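PDB 1J77: HemO from Neisseria meningitidis, which binds heme and, as a heme oxygenase, probably catalyses its oxidative ring opening. Local coordinates for residues D24-L29 / E179-Y184; L46-V51 / E190-A195; K67-L72 / N161-T166. All coordinates share one frame; numbering follows the deposited sequence.

Contact 1: residues D24-L29 / E179-Y184. With HEM (protoporphyrin IX containing Fe), chain B.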
loop_
_atom_site.group_PDB
_atom_site.type_symbol
_atom_site.label_atom_id
_atom_site.label_comp_id
_atom_site.label_asym_id
_atom_site.label_seq_id
_atom_site.Cartn_x
_atom_site.Cartn_y
_atom_site.Cartn_z
ATOM N N ASP A 24 2.792 -6.231 -10.232
ATOM C CA ASP A 24 3.339 -5.576 -11.395
ATOM C C ASP A 24 2.256 -4.861 -12.200
ATOM O O ASP A 24 2.535 -3.770 -12.735
ATOM C CB ASP A 24 4.138 -6.544 -12.229
ATOM C CG ASP A 24 5.421 -6.989 -11.565
ATOM O OD1 ASP A 24 5.749 -6.451 -10.469
ATOM O OD2 ASP A 24 6.169 -7.854 -12.109
ATOM N N SER A 25 1.023 -5.383 -12.197
ATOM C CA SER A 25 -0.066 -4.651 -12.872
ATOM C C SER A 25 -0.345 -3.304 -12.189
ATOM O O SER A 25 -0.721 -2.309 -12.851
ATOM C CB SER A 25 -1.313 -5.510 -13.022
ATOM O OG SER A 25 -2.055 -5.521 -11.803
ATOM N N VAL A 26 -0.172 -3.273 -10.862
ATOM C CA VAL A 26 -0.354 -2.045 -10.101
ATOM C C VAL A 26 0.742 -1.018 -10.378
ATOM O O VAL A 26 0.467 0.147 -10.679
ATOM C CB VAL A 26 -0.463 -2.376 -8.564
ATOM C CG1 VAL A 26 -0.362 -1.073 -7.764
ATOM C CG2 VAL A 26 -1.747 -3.094 -8.303
ATOM N N ASP A 27 1.994 -1.481 -10.358
ATOM C CA ASP A 27 3.164 -0.676 -10.659
ATOM C C ASP A 27 2.974 -0.032 -12.061
ATOM O O ASP A 27 3.017 1.164 -12.203
ATOM C CB ASP A 27 4.395 -1.612 -10.576
ATOM C CG ASP A 27 5.740 -0.969 -11.021
ATOM O OD1 ASP A 27 5.783 0.122 -11.625
ATOM O OD2 ASP A 27 6.819 -1.542 -10.664
ATOM N N ASN A 28 2.641 -0.861 -13.032
ATOM C CA ASN A 28 2.452 -0.369 -14.397
ATOM C C ASN A 28 1.311 0.631 -14.494
ATOM O O ASN A 28 1.429 1.644 -15.204
ATOM C CB ASN A 28 2.167 -1.553 -15.342
ATOM C CG ASN A 28 3.373 -2.399 -15.620
ATOM O OD1 ASN A 28 4.490 -1.914 -15.534
ATOM N ND2 ASN A 28 3.152 -3.674 -15.975
ATOM N N LEU A 29 0.178 0.323 -13.826
ATOM C CA LEU A 29 -0.942 1.252 -13.916
ATOM C C LEU A 29 -0.656 2.598 -13.252
ATOM O O LEU A 29 -1.057 3.657 -13.749
ATOM C CB LEU A 29 -2.211 0.626 -13.346
ATOM C CG LEU A 29 -3.523 1.401 -13.469
ATOM C CD1 LEU A 29 -3.868 1.777 -14.930
ATOM C CD2 LEU A 29 -4.613 0.590 -12.873
ATOM N N GLU A 179 -7.213 -9.263 -3.094
ATOM C CA GLU A 179 -8.294 -8.304 -2.977
ATOM C C GLU A 179 -7.824 -6.900 -2.629
ATOM O O GLU A 179 -8.406 -5.932 -3.136
ATOM C CB GLU A 179 -9.385 -8.796 -2.028
ATOM C CG GLU A 179 -10.093 -10.041 -2.571
ATOM C CD GLU A 179 -11.075 -10.676 -1.618
ATOM O OE1 GLU A 179 -11.548 -9.983 -0.701
ATOM O OE2 GLU A 179 -11.424 -11.847 -1.858
ATOM N N ALA A 180 -6.760 -6.764 -1.833
ATOM C CA ALA A 180 -6.164 -5.438 -1.482
ATOM C C ALA A 180 -5.582 -4.793 -2.737
ATOM O O ALA A 180 -5.858 -3.628 -3.008
ATOM C CB ALA A 180 -5.145 -5.582 -0.475
ATOM N N PHE A 181 -4.852 -5.585 -3.520
ATOM C CA PHE A 181 -4.328 -5.056 -4.783
ATOM C C PHE A 181 -5.435 -4.685 -5.718
ATOM O O PHE A 181 -5.350 -3.665 -6.406
ATOM C CB PHE A 181 -3.382 -6.043 -5.484
ATOM C CG PHE A 181 -1.965 -6.120 -4.921
ATOM C CD1 PHE A 181 -1.470 -7.331 -4.395
ATOM C CD2 PHE A 181 -1.101 -5.026 -4.934
ATOM C CE1 PHE A 181 -0.184 -7.425 -3.936
ATOM C CE2 PHE A 181 0.191 -5.148 -4.488
ATOM C CZ PHE A 181 0.645 -6.355 -3.949
ATOM N N ALA A 182 -6.488 -5.512 -5.805
ATOM C CA ALA A 182 -7.579 -5.184 -6.703
ATOM C C ALA A 182 -8.284 -3.918 -6.304
ATOM O O ALA A 182 -8.633 -3.110 -7.140
ATOM C CB ALA A 182 -8.554 -6.298 -6.775
ATOM N N PHE A 183 -8.510 -3.742 -5.002
ATOM C CA PHE A 183 -9.107 -2.521 -4.488
ATOM C C PHE A 183 -8.241 -1.287 -4.806
ATOM O O PHE A 183 -8.769 -0.263 -5.211
ATOM C CB PHE A 183 -9.369 -2.647 -2.984
ATOM C CG PHE A 183 -9.922 -1.382 -2.340
ATOM C CD1 PHE A 183 -11.189 -0.925 -2.669
ATOM C CD2 PHE A 183 -9.145 -0.604 -1.502
ATOM C CE1 PHE A 183 -11.678 0.184 -2.110
ATOM C CE2 PHE A 183 -9.669 0.543 -0.928
ATOM C CZ PHE A 183 -10.934 0.923 -1.261
ATOM N N TYR A 184 -6.934 -1.383 -4.635
ATOM C CA TYR A 184 -6.057 -0.298 -5.020
ATOM C C TYR A 184 -6.305 0.164 -6.441
ATOM O O TYR A 184 -6.421 1.369 -6.674
ATOM C CB TYR A 184 -4.599 -0.651 -4.832
ATOM C CG TYR A 184 -3.642 0.541 -4.889
ATOM C CD1 TYR A 184 -3.301 1.274 -3.781
ATOM C CD2 TYR A 184 -3.088 0.955 -6.075
ATOM C CE1 TYR A 184 -2.453 2.365 -3.843
ATOM C CE2 TYR A 184 -2.237 2.033 -6.141
ATOM C CZ TYR A 184 -1.885 2.706 -5.043
ATOM O OH TYR A 184 -1.069 3.800 -5.121
HETATM C CHA HEM B . 7.646 -4.706 -3.323
HETATM C CHB HEM B . 8.041 -1.376 -6.815
HETATM C CHC HEM B . 3.490 0.117 -5.884
HETATM C CHD HEM B . 2.954 -3.553 -2.719
HETATM C C1A HEM B . 8.174 -3.872 -4.278
HETATM C C2A HEM B . 9.592 -3.814 -4.698
HETATM C C3A HEM B . 9.665 -2.893 -5.656
HETATM C C4A HEM B . 8.340 -2.341 -5.900
HETATM C CMA HEM B . 10.953 -2.477 -6.410
HETATM C CAA HEM B . 10.817 -4.590 -4.132
HETATM C CBA HEM B . 11.503 -3.715 -3.083
HETATM C CGA HEM B . 12.622 -4.451 -2.371
HETATM O O1A HEM B . 12.628 -5.717 -2.414
HETATM O O2A HEM B . 13.506 -3.756 -1.787
HETATM C C1B HEM B . 6.850 -0.666 -6.876
HETATM C C2B HEM B . 6.599 0.454 -7.739
HETATM C C3B HEM B . 5.316 0.861 -7.514
HETATM C C4B HEM B . 4.776 0.031 -6.439
HETATM C CMB HEM B . 7.678 0.995 -8.711
HETATM C CAB HEM B . 4.578 2.047 -8.138
HETATM C CBB HEM B . 4.782 2.404 -9.402
HETATM C C1C HEM B . 2.987 -0.709 -4.914
HETATM C C2C HEM B . 1.685 -0.569 -4.263
HETATM C C3C HEM B . 1.525 -1.619 -3.442
HETATM C C4C HEM B . 2.730 -2.402 -3.434
HETATM C CMC HEM B . 0.668 0.524 -4.623
HETATM C CAC HEM B . 0.334 -1.958 -2.556
HETATM C CBC HEM B . -0.856 -1.426 -2.820
HETATM C C1D HEM B . 4.163 -4.169 -2.631
HETATM C C2D HEM B . 4.381 -5.315 -1.787
HETATM C C3D HEM B . 5.815 -5.698 -1.978
HETATM C C4D HEM B . 6.328 -4.724 -2.912
HETATM C CMD HEM B . 3.330 -5.989 -0.904
HETATM C CAD HEM B . 6.611 -6.803 -1.284
HETATM C CBD HEM B . 6.947 -7.943 -2.198
HETATM C CGD HEM B . 7.618 -8.963 -1.306
HETATM O O1D HEM B . 6.883 -9.782 -0.704
HETATM O O2D HEM B . 8.887 -8.993 -1.253
HETATM N NA HEM B . 7.466 -2.958 -5.022
HETATM N NB HEM B . 5.709 -0.922 -6.130
HETATM N NC HEM B . 3.572 -1.813 -4.365
HETATM N ND HEM B . 5.337 -3.818 -3.313
HETATM FE FE HEM B . 5.500 -2.461 -4.779
HETATM O O HOH W 1 6.025 -1.239 -3.349
#

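Contact 2: residues L46-V51 / E190-A195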
loop_
_atom_site.group_PDB
_atom_site.type_symbol
_atom_site.label_atom_id
_atom_site.label_comp_id
_atom_site.label_asym_id
_atom_site.label_seq_id
_atom_site.Cartn_x
_atom_site.Cartn_y
_atom_site.Cartn_z
ATOM N N LEU A 46 -1.945 11.288 -4.257
ATOM C CA LEU A 46 -2.082 11.360 -2.811
ATOM C C LEU A 46 -3.494 10.962 -2.373
ATOM O O LEU A 46 -3.662 10.346 -1.289
ATOM C CB LEU A 46 -1.758 12.787 -2.344
ATOM C CG LEU A 46 -0.291 13.226 -2.309
ATOM C CD1 LEU A 46 -0.190 14.628 -1.716
ATOM C CD2 LEU A 46 0.650 12.338 -1.606
ATOM N N LYS A 47 -4.518 11.345 -3.123
ATOM C CA LYS A 47 -5.915 10.977 -2.808
ATOM C C LYS A 47 -6.077 9.440 -2.820
ATOM O O LYS A 47 -6.621 8.842 -1.874
ATOM C CB LYS A 47 -6.946 11.723 -3.688
ATOM C CG LYS A 47 -7.022 13.171 -3.358
ATOM C CD LYS A 47 -7.817 13.878 -4.378
ATOM C CE LYS A 47 -7.864 15.385 -4.054
ATOM N NZ LYS A 47 -8.773 16.081 -5.017
ATOM N N LEU A 48 -5.557 8.802 -3.852
ATOM C CA LEU A 48 -5.566 7.368 -3.976
ATOM C C LEU A 48 -4.844 6.716 -2.776
ATOM O O LEU A 48 -5.401 5.805 -2.141
ATOM C CB LEU A 48 -4.948 6.962 -5.314
ATOM C CG LEU A 48 -4.265 5.592 -5.380
ATOM C CD1 LEU A 48 -5.329 4.538 -5.285
ATOM C CD2 LEU A 48 -3.440 5.517 -6.703
ATOM N N GLN A 49 -3.644 7.206 -2.459
ATOM C CA GLN A 49 -2.882 6.700 -1.336
ATOM C C GLN A 49 -3.683 6.889 -0.035
ATOM O O GLN A 49 -3.666 6.011 0.840
ATOM C CB GLN A 49 -1.509 7.409 -1.236
ATOM C CG GLN A 49 -0.546 7.164 -2.392
ATOM C CD GLN A 49 0.160 5.848 -2.256
ATOM O OE1 GLN A 49 1.339 5.787 -1.852
ATOM N NE2 GLN A 49 -0.536 4.764 -2.604
ATOM N N SER A 50 -4.367 8.019 0.105
ATOM C CA SER A 50 -5.187 8.278 1.329
ATOM C C SER A 50 -6.254 7.233 1.557
ATOM O O SER A 50 -6.444 6.739 2.700
ATOM C CB SER A 50 -5.878 9.664 1.280
ATOM O OG SER A 50 -6.630 9.855 2.473
ATOM N N VAL A 51 -6.953 6.862 0.513
ATOM C CA VAL A 51 -8.033 5.908 0.602
ATOM C C VAL A 51 -7.492 4.546 0.960
ATOM O O VAL A 51 -8.036 3.831 1.838
ATOM C CB VAL A 51 -8.853 5.823 -0.716
ATOM C CG1 VAL A 51 -9.916 4.738 -0.672
ATOM C CG2 VAL A 51 -9.482 7.140 -0.989
ATOM N N GLU A 190 -11.063 5.111 -10.388
ATOM C CA GLU A 190 -12.104 6.090 -10.110
ATOM C C GLU A 190 -11.463 7.447 -10.000
ATOM O O GLU A 190 -11.958 8.473 -10.561
ATOM C CB GLU A 190 -12.856 5.715 -8.808
ATOM C CG GLU A 190 -13.651 4.434 -8.947
ATOM C CD GLU A 190 -14.711 4.269 -7.867
ATOM O OE1 GLU A 190 -14.926 5.259 -7.113
ATOM O OE2 GLU A 190 -15.300 3.157 -7.786
ATOM N N THR A 191 -10.327 7.511 -9.335
ATOM C CA THR A 191 -9.644 8.734 -9.067
ATOM C C THR A 191 -9.057 9.423 -10.328
ATOM O O THR A 191 -9.133 10.604 -10.438
ATOM C CB THR A 191 -8.576 8.438 -8.071
ATOM O OG1 THR A 191 -9.210 7.850 -6.928
ATOM C CG2 THR A 191 -7.898 9.716 -7.514
ATOM N N PHE A 192 -8.447 8.646 -11.205
ATOM C CA PHE A 192 -7.807 9.156 -12.414
ATOM C C PHE A 192 -8.774 9.138 -13.602
ATOM O O PHE A 192 -8.358 9.414 -14.721
ATOM C CB PHE A 192 -6.515 8.382 -12.684
ATOM C CG PHE A 192 -5.353 8.812 -11.831
ATOM C CD1 PHE A 192 -5.102 8.213 -10.563
ATOM C CD2 PHE A 192 -4.481 9.823 -12.235
ATOM C CE1 PHE A 192 -4.081 8.606 -9.814
ATOM C CE2 PHE A 192 -3.389 10.170 -11.487
ATOM C CZ PHE A 192 -3.193 9.581 -10.231
ATOM N N GLY A 193 -10.057 8.855 -13.420
ATOM C CA GLY A 193 -10.994 8.947 -14.529
ATOM C C GLY A 193 -10.870 7.884 -15.602
ATOM O O GLY A 193 -11.116 8.129 -16.782
ATOM N N LEU A 194 -10.510 6.679 -15.180
ATOM C CA LEU A 194 -10.423 5.538 -16.048
ATOM C C LEU A 194 -11.624 4.651 -15.967
ATOM O O LEU A 194 -12.316 4.627 -14.888
ATOM C CB LEU A 194 -9.169 4.734 -15.677
ATOM C CG LEU A 194 -7.856 5.467 -15.547
ATOM C CD1 LEU A 194 -6.689 4.516 -15.275
ATOM C CD2 LEU A 194 -7.552 6.297 -16.842
ATOM N N ALA A 195 -11.846 3.841 -17.008
ATOM C CA ALA A 195 -12.909 2.837 -17.024
ATOM C C ALA A 195 -12.673 1.721 -15.991
ATOM O O ALA A 195 -11.559 1.501 -15.558
ATOM C CB ALA A 195 -12.987 2.197 -18.367
#

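Contact 3: residues K67-L72 / N161-T166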
loop_
_atom_site.group_PDB
_atom_site.type_symbol
_atom_site.label_atom_id
_atom_site.label_comp_id
_atom_site.label_asym_id
_atom_site.label_seq_id
_atom_site.Cartn_x
_atom_site.Cartn_y
_atom_site.Cartn_z
ATOM N N LYS A 67 -0.591 -7.810 19.423
ATOM C CA LYS A 67 -0.067 -8.714 20.457
ATOM C C LYS A 67 0.891 -9.701 19.810
ATOM O O LYS A 67 1.784 -10.252 20.474
ATOM C CB LYS A 67 -1.215 -9.469 21.126
ATOM C CG LYS A 67 -1.975 -8.668 22.174
ATOM C CD LYS A 67 -1.051 -8.118 23.260
ATOM C CE LYS A 67 -1.854 -7.497 24.399
ATOM N NZ LYS A 67 -1.047 -6.429 25.096
ATOM N N ALA A 68 0.710 -9.946 18.512
ATOM C CA ALA A 68 1.574 -10.866 17.790
ATOM C C ALA A 68 2.708 -10.117 17.135
ATOM O O ALA A 68 3.769 -10.674 16.893
ATOM C CB ALA A 68 0.796 -11.641 16.768
ATOM N N ILE A 69 2.480 -8.838 16.826
ATOM C CA ILE A 69 3.466 -8.025 16.123
ATOM C C ILE A 69 3.675 -6.729 16.879
ATOM O O ILE A 69 2.912 -5.770 16.705
ATOM C CB ILE A 69 2.983 -7.703 14.687
ATOM C CG1 ILE A 69 2.738 -8.974 13.877
ATOM C CG2 ILE A 69 3.999 -6.807 14.001
ATOM C CD1 ILE A 69 2.000 -8.697 12.537
ATOM N N PRO A 70 4.712 -6.669 17.709
ATOM C CA PRO A 70 4.943 -5.490 18.547
ATOM C C PRO A 70 5.093 -4.171 17.802
ATOM O O PRO A 70 5.838 -4.102 16.854
ATOM C CB PRO A 70 6.258 -5.830 19.264
ATOM C CG PRO A 70 6.877 -6.875 18.412
ATOM C CD PRO A 70 5.724 -7.712 17.971
ATOM N N GLU A 71 4.389 -3.141 18.267
ATOM C CA GLU A 71 4.460 -1.790 17.722
ATOM C C GLU A 71 3.828 -1.653 16.345
ATOM O O GLU A 71 4.083 -0.685 15.639
ATOM C CB GLU A 71 5.914 -1.318 17.688
ATOM C CG GLU A 71 6.537 -1.267 19.073
ATOM C CD GLU A 71 5.924 -0.184 19.928
ATOM O OE1 GLU A 71 6.553 0.892 20.082
ATOM O OE2 GLU A 71 4.810 -0.413 20.452
ATOM N N LEU A 72 2.952 -2.591 16.001
ATOM C CA LEU A 72 2.328 -2.554 14.677
ATOM C C LEU A 72 1.568 -1.276 14.434
ATOM O O LEU A 72 1.656 -0.701 13.343
ATOM C CB LEU A 72 1.391 -3.731 14.495
ATOM C CG LEU A 72 0.606 -3.830 13.183
ATOM C CD1 LEU A 72 1.592 -4.048 11.967
ATOM C CD2 LEU A 72 -0.469 -4.906 13.234
ATOM N N ASN A 161 5.585 -14.639 9.303
ATOM C CA ASN A 161 5.815 -16.069 9.266
ATOM C C ASN A 161 5.528 -16.725 10.622
ATOM O O ASN A 161 4.969 -17.828 10.693
ATOM C CB ASN A 161 7.264 -16.308 8.860
ATOM C CG ASN A 161 7.516 -15.916 7.441
ATOM O OD1 ASN A 161 8.577 -15.384 7.101
ATOM N ND2 ASN A 161 6.541 -16.191 6.595
ATOM N N ALA A 162 5.857 -15.999 11.670
ATOM C CA ALA A 162 5.680 -16.506 13.043
ATOM C C ALA A 162 4.222 -16.562 13.486
ATOM O O ALA A 162 3.931 -17.135 14.541
ATOM C CB ALA A 162 6.494 -15.698 14.006
ATOM N N LEU A 163 3.292 -15.969 12.727
ATOM C CA LEU A 163 1.876 -16.109 13.076
ATOM C C LEU A 163 1.546 -17.585 12.995
ATOM O O LEU A 163 0.574 -18.049 13.578
ATOM C CB LEU A 163 0.948 -15.323 12.140
ATOM C CG LEU A 163 1.194 -13.820 12.097
ATOM C CD1 LEU A 163 0.319 -13.179 11.026
ATOM C CD2 LEU A 163 1.034 -13.088 13.440
ATOM N N ASN A 164 2.379 -18.304 12.237
ATOM C CA ASN A 164 2.257 -19.735 12.032
ATOM C C ASN A 164 0.869 -20.100 11.590
ATOM O O ASN A 164 0.261 -21.037 12.096
ATOM C CB ASN A 164 2.673 -20.521 13.282
ATOM C CG ASN A 164 4.156 -20.765 13.323
ATOM O OD1 ASN A 164 4.766 -21.128 12.307
ATOM N ND2 ASN A 164 4.763 -20.525 14.475
ATOM N N LEU A 165 0.372 -19.338 10.617
ATOM C CA LEU A 165 -0.935 -19.592 10.060
ATOM C C LEU A 165 -0.871 -20.985 9.491
ATOM O O LEU A 165 0.175 -21.391 8.994
ATOM C CB LEU A 165 -1.253 -18.603 8.932
ATOM C CG LEU A 165 -1.520 -17.128 9.251
ATOM C CD1 LEU A 165 -2.246 -16.510 8.090
ATOM C CD2 LEU A 165 -2.332 -16.934 10.513
ATOM N N THR A 166 -1.976 -21.706 9.582
ATOM C CA THR A 166 -2.056 -23.022 8.960
ATOM C C THR A 166 -2.111 -22.764 7.462
ATOM O O THR A 166 -2.401 -21.660 7.048
ATOM C CB THR A 166 -3.319 -23.752 9.419
ATOM O OG1 THR A 166 -4.485 -23.018 9.022
ATOM C CG2 THR A 166 -3.395 -23.822 10.981
#

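Contact 1: residues D24-L29 / E179-Y184
Tyr184 turns a ring face to the heme, Phe181 a ring edge, and Val26 from helix 11-32 touches both rings. Over the Tyr184 face lies the heme methyl CMC, 3.4 Å from CZ and above the outer part of the ring rather than its centre, a CH-pi type of approach. Phe181 brings CE2 to 3.6 Å from the meso carbon CHD, with CHD near the plane of the phenyl ring. Val26 approaches both rings obliquely, one branch for each: CG2 is 3.9 Å from Phe181 CD2, and CG1 is 3.8 Å from Tyr184 CD2. With CG1 anti to the backbone N (chi1 168°), the same methyl also reaches the heme, 3.7 Å from CMC. One turn of the proximal helix thus packs on helix 167-192 beside the heme. His23, the axial ligand of the iron, lies just before this segment and close to Phe181; a water at 1.9 Å from FE occupies the other axial site, and Tyr112 OH gives the heme a hydrogen bond from another helix. Phe52 meets Tyr184 edge-to-face, while Cys113 touches Phe181. Asp27 sets OD2 3.3 Å from heme CMB. Val26, Phe181 and Tyr184 are all buried and meet each other and the heme through carbon atoms, consistent with an apolar wall that fixes the heme edge by shape, with Asp27 as the polar group beside it.

Contact 2: residues L46-V51 / E190-A195
Lys47 opens the contact with its aliphatic base: CB lies a loose 4.4 Å from Thr191 CG2, and the rest of the chain then leads away from helix 167-192, its amino group making a long, weak ion pair with Glu90. At Leu48 the two backbones come nearest, CA to CA 6.7 Å from Thr191. The Thr191 methyl sits beside the helix backbone here, CG2 being 4.4 Å from Leu48 N, while the hydroxyl of the same residue is hydrogen-bonded to the carbonyl of Val187 one turn back in its own helix. Leu48 also sends CD2 to the edge of the Phe192 ring, 4.4 Å from CE1 and near the ring plane, an equally loose approach, and packs on Tyr184 and Leu188 of the same helix. Helix 39-60 here packs on the C-terminal end of helix 167-192, which closes in a Schellman motif: the chain turns out of the helix at Gly193, whose phi is positive (71°) and whose N makes a weak bond to Glu190 O. Phe192, just before this glycine, turns its ring to Leu48. Val51 packs on Val187, a turn earlier in helix 167-192, with Tyr93 and Leu99 from loops beside it.

Contact 3: residues K67-L72 / N161-T166
Two helix ends meet in this contact, the close of helix 63-68 and that of helix 149-162, and Leu163, just past helix 149-162, reaches across to Ala68 and Ile69. The backbones come nearest at Ala68 and Leu163, 7.1 Å from CA to CA. One methyl of Leu163 does the touching: CD2 lies 3.6 Å from Ala68 CB, and the same CD2 is 4.5 Å from Ile69 CG1, a looser approach. Leu163 places its CG anti to the carbonyl carbon (chi1 -59°), and from there the branch CD2 extends toward helix 63-68. Ala68 offers its single methyl directly to the leucine; Ile69 starts off to one side and comes closer through CG1. Both segments change direction here. Beyond Ala68, residues Ile69 to Leu72 form a type II beta turn, closed by Leu72 N to Ile69 O at 3.3 Å, with Glu71 at positive phi (71°). Beyond Leu163, Asn164 also takes positive phi (52°), and the chain runs on to Thr166, the N-cap of helix 167-192, whose OG1 accepts a hydrogen bond from Ala169 N. Ile108 of helix 104-119 packs against Leu163, while His159, one turn back in helix 149-162, touches Ile69 and Pro70.

Overall arrangement
From the N terminus, the chain passes first through residues 24-29 of helix 11-32, then 46-51 of helix 39-60, then 67-72, whose loop is the first to close, at 161-166, in contact 3. Helix 167-192 follows and closes contact 1 at 179-184 and contact 2 at 190-195. Contacts 1 and 2 therefore cross along the chain, and both tie helix 167-192 to the first two long helices. They also touch in space, Phe183 packing on Val51. Contact 3 is nested inside both loops: it joins the ends of helices 63-68 and 149-162 about 25 Å, centre to centre, from contact 1, and on the opposite side of the chain's centre from contact 2.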